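Local coordinates for enoyl-CoA hydratase/isomerase (Mycobacterium avium, PDB 3P5M) that catalyses hydration or isomerisation of enoyl-CoA thioesters, as a member of the crotonase superfamily, at the interface of chains A and B. Sequence-based numbering; all coordinates share one arbitrary frame. Chains: chain A/B, Enoyl-CoA hydratase/isomerase.

The interface of chains A and B. Residues chain A 130, 133-136, 157-158; chain B 198, 201-202, 205.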
ATOM      1  N   THR A 130     -16.449  24.746   1.748  1.00 17.40           N
ATOM      2  CA  THR A 130     -17.683  24.591   1.006  1.00 18.16           C
ATOM      3  C   THR A 130     -18.855  24.109   1.870  1.00 19.07           C
ATOM      4  O   THR A 130     -20.003  24.172   1.429  1.00 18.63           O
ATOM      5  CB  THR A 130     -17.504  23.702  -0.256  1.00 18.45           C
ATOM      6  OG1 THR A 130     -16.889  22.474   0.119  1.00 18.43           O
ATOM      7  CG2 THR A 130     -16.617  24.430  -1.344  1.00 17.24           C
ATOM      8  N   GLY A 133     -20.449  27.275   2.250  1.00 18.53           N
ATOM      9  CA  GLY A 133     -20.649  27.979   0.980  1.00 16.39           C
ATOM     10  C   GLY A 133     -19.499  28.903   0.596  1.00 16.20           C
ATOM     11  O   GLY A 133     -19.682  29.821  -0.221  1.00 15.77           O
ATOM     12  N   LEU A 134     -18.318  28.648   1.172  1.00 15.43           N
ATOM     13  CA  LEU A 134     -17.092  29.424   0.885  1.00 15.08           C
ATOM     14  C   LEU A 134     -16.073  28.614   0.078  1.00 14.47           C
ATOM     15  O   LEU A 134     -16.287  27.445  -0.153  1.00 14.34           O
ATOM     16  CB  LEU A 134     -16.466  29.961   2.189  1.00 15.15           C
ATOM     17  CG  LEU A 134     -17.307  30.941   3.045  1.00 15.24           C
ATOM     18  CD1 LEU A 134     -16.526  31.432   4.267  1.00 13.82           C
ATOM     19  CD2 LEU A 134     -17.748  32.126   2.213  1.00 14.79           C
ATOM     20  N   MET A 135     -14.974  29.246  -0.358  1.00 13.71           N
ATOM     21  CA  MET A 135     -14.001  28.602  -1.209  1.00 12.67           C
ATOM     22  C   MET A 135     -12.665  28.522  -0.459  1.00 11.98           C
ATOM     23  O   MET A 135     -12.473  29.240   0.491  1.00 11.52           O
ATOM     24  CB  MET A 135     -13.844  29.419  -2.499  1.00 13.23           C
ATOM     25  CG  MET A 135     -13.058  30.721  -2.309  1.00 11.45           C
ATOM     26  SD  MET A 135     -12.720  31.555  -3.864  1.00 12.59           S
ATOM     27  CE  MET A 135     -11.595  30.367  -4.648  1.00 10.05           C
ATOM     28  N   PRO A 136     -11.715  27.647  -0.896  1.00 12.49           N
ATOM     29  CA  PRO A 136     -10.397  27.578  -0.194  1.00 11.51           C
ATOM     30  C   PRO A 136      -9.718  28.932  -0.135  1.00 11.18           C
ATOM     31  O   PRO A 136      -9.928  29.754  -1.029  1.00 10.65           O
ATOM     32  CB  PRO A 136      -9.599  26.615  -1.081  1.00 10.72           C
ATOM     33  CG  PRO A 136     -10.699  25.730  -1.681  1.00 12.50           C
ATOM     34  CD  PRO A 136     -11.758  26.706  -2.031  1.00 10.76           C
ATOM     35  N   ALA A 157     -11.556  19.941  -1.882  1.00  8.55           N
ATOM     36  CA  ALA A 157     -12.238  21.245  -1.893  1.00  9.88           C
ATOM     37  C   ALA A 157     -13.742  21.095  -2.124  1.00 10.30           C
ATOM     38  O   ALA A 157     -14.527  21.800  -1.511  1.00 10.08           O
ATOM     39  CB  ALA A 157     -11.633  22.184  -2.929  1.00  8.82           C
ATOM     40  N   MET A 158     -14.131  20.170  -2.994  1.00 10.16           N
ATOM     41  CA  MET A 158     -15.532  20.056  -3.330  1.00 13.08           C
ATOM     42  C   MET A 158     -16.347  19.198  -2.350  1.00 13.08           C
ATOM     43  O   MET A 158     -17.533  19.451  -2.163  1.00 14.92           O
ATOM     44  CB  MET A 158     -15.725  19.621  -4.785  1.00 12.61           C
ATOM     45  CG  MET A 158     -15.225  20.654  -5.770  1.00 13.90           C
ATOM     46  SD  MET A 158     -15.599  20.197  -7.473  1.00 19.80           S
ATOM     47  CE  MET A 158     -14.922  21.629  -8.359  1.00 18.37           C
TER
ATOM     48  N   PRO B 198     -22.893  23.995  -2.991  1.00 15.80           N
ATOM     49  CA  PRO B 198     -22.758  25.432  -3.211  1.00 15.43           C
ATOM     50  C   PRO B 198     -22.130  25.777  -4.570  1.00 14.25           C
ATOM     51  O   PRO B 198     -20.955  26.096  -4.651  1.00 13.82           O
ATOM     52  CB  PRO B 198     -21.871  25.855  -2.050  1.00 15.80           C
ATOM     53  CG  PRO B 198     -21.029  24.631  -1.796  1.00 15.79           C
ATOM     54  CD  PRO B 198     -22.025  23.529  -1.894  1.00 15.37           C
ATOM     55  N   ALA B 201     -19.654  28.635  -5.115  1.00 10.50           N
ATOM     56  CA  ALA B 201     -18.399  28.294  -4.446  1.00 11.58           C
ATOM     57  C   ALA B 201     -17.546  27.321  -5.241  1.00 11.03           C
ATOM     58  O   ALA B 201     -16.332  27.498  -5.295  1.00 11.97           O
ATOM     59  CB  ALA B 201     -18.627  27.781  -2.993  1.00 10.12           C
ATOM     60  N   PHE B 202     -18.193  26.295  -5.818  1.00 11.23           N
ATOM     61  CA  PHE B 202     -17.555  25.333  -6.708  1.00 10.92           C
ATOM     62  C   PHE B 202     -16.949  26.026  -7.924  1.00 11.17           C
ATOM     63  O   PHE B 202     -15.830  25.715  -8.315  1.00 10.82           O
ATOM     64  CB  PHE B 202     -18.534  24.224  -7.148  1.00 10.57           C
ATOM     65  CG  PHE B 202     -18.941  23.257  -6.036  1.00 10.92           C
ATOM     66  CD1 PHE B 202     -18.159  23.099  -4.886  1.00  9.25           C
ATOM     67  CD2 PHE B 202     -20.092  22.467  -6.170  1.00 11.44           C
ATOM     68  CE1 PHE B 202     -18.529  22.205  -3.843  1.00 12.64           C
ATOM     69  CE2 PHE B 202     -20.466  21.548  -5.147  1.00 12.64           C
ATOM     70  CZ  PHE B 202     -19.665  21.405  -3.983  1.00 13.21           C
ATOM     71  N   THR B 205     -13.843  28.031  -6.687  1.00 11.12           N
ATOM     72  CA  THR B 205     -12.831  26.988  -6.460  1.00 11.29           C
ATOM     73  C   THR B 205     -12.213  26.490  -7.776  1.00 11.09           C
ATOM     74  O   THR B 205     -10.987  26.389  -7.876  1.00 11.03           O
ATOM     75  CB  THR B 205     -13.441  25.794  -5.721  1.00 11.39           C
ATOM     76  OG1 THR B 205     -13.950  26.222  -4.459  1.00 12.19           O
ATOM     77  CG2 THR B 205     -12.412  24.673  -5.526  1.00 12.29           C
TER
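B:Phe202 lays the CD1–CE1 rim of its ring against A:Met158 and A:Thr130, and around it two subunits of a crotonase-fold enzyme meet without a polar bond in this patch. Hexamers are common in this family, but the contact alone does not prove a biological one. Helix 199-213 of chain B presents B:Ala201, B:Phe202 and B:Thr205 to helix 150-159 of chain A and to the segment running from 3-10 helix 128-132 to A:Pro136.

Packing is close around the ring. CE1 of B:Phe202 lies 3.7 Å from CA of A:Met158, and CE1 and CZ both approach that residue's backbone O. The A:Met158 side chain runs obliquely past the ring, its CG 3.9 Å from CD1 of B:Phe202. The side chains of A:Thr130 and B:Phe202 cross at about a right angle, with the CG2 methyl of A:Thr130 3.9 Å from CE1 of B:Phe202. A chi1 of 52° sets OG1 of A:Thr130 between its backbone N and carbonyl carbon. There OG1 of A:Thr130 bonds to O of A:Ala157 at 2.9 Å, tying the 3-10 helix to helix 150-159, which should fix the rotation of the side chain and so the placing of its methyl. Beside the ring, CG of B:Pro198 lies 3.4 Å from O of A:Thr130, and its CB packs near CA of A:Gly133. The backbone O of B:Pro198 stands over one face of the B:Phe202 ring, toward the rim.

B:Thr205 illustrates the same division of labour. Its hydroxyl OG1 turns back to O of B:Ala201, 2.8 Å away, from above the carbonyl plane. CG2 of B:Thr205, anti to the backbone N, reaches CB of A:Ala157 at 3.7 Å. CD of A:Pro136 comes against the hydroxyl side of the same threonine.

Looser contacts flank this packing. A:Met135 brings its CE methyl and CB toward B:Thr205, CE of A:Met135 standing 4.0 Å from CA of B:Thr205, and chain B hides 6 Å² of it. A:Leu134 offers its backbone O to the B:Ala201 methyl, while its side chain points away from chain B.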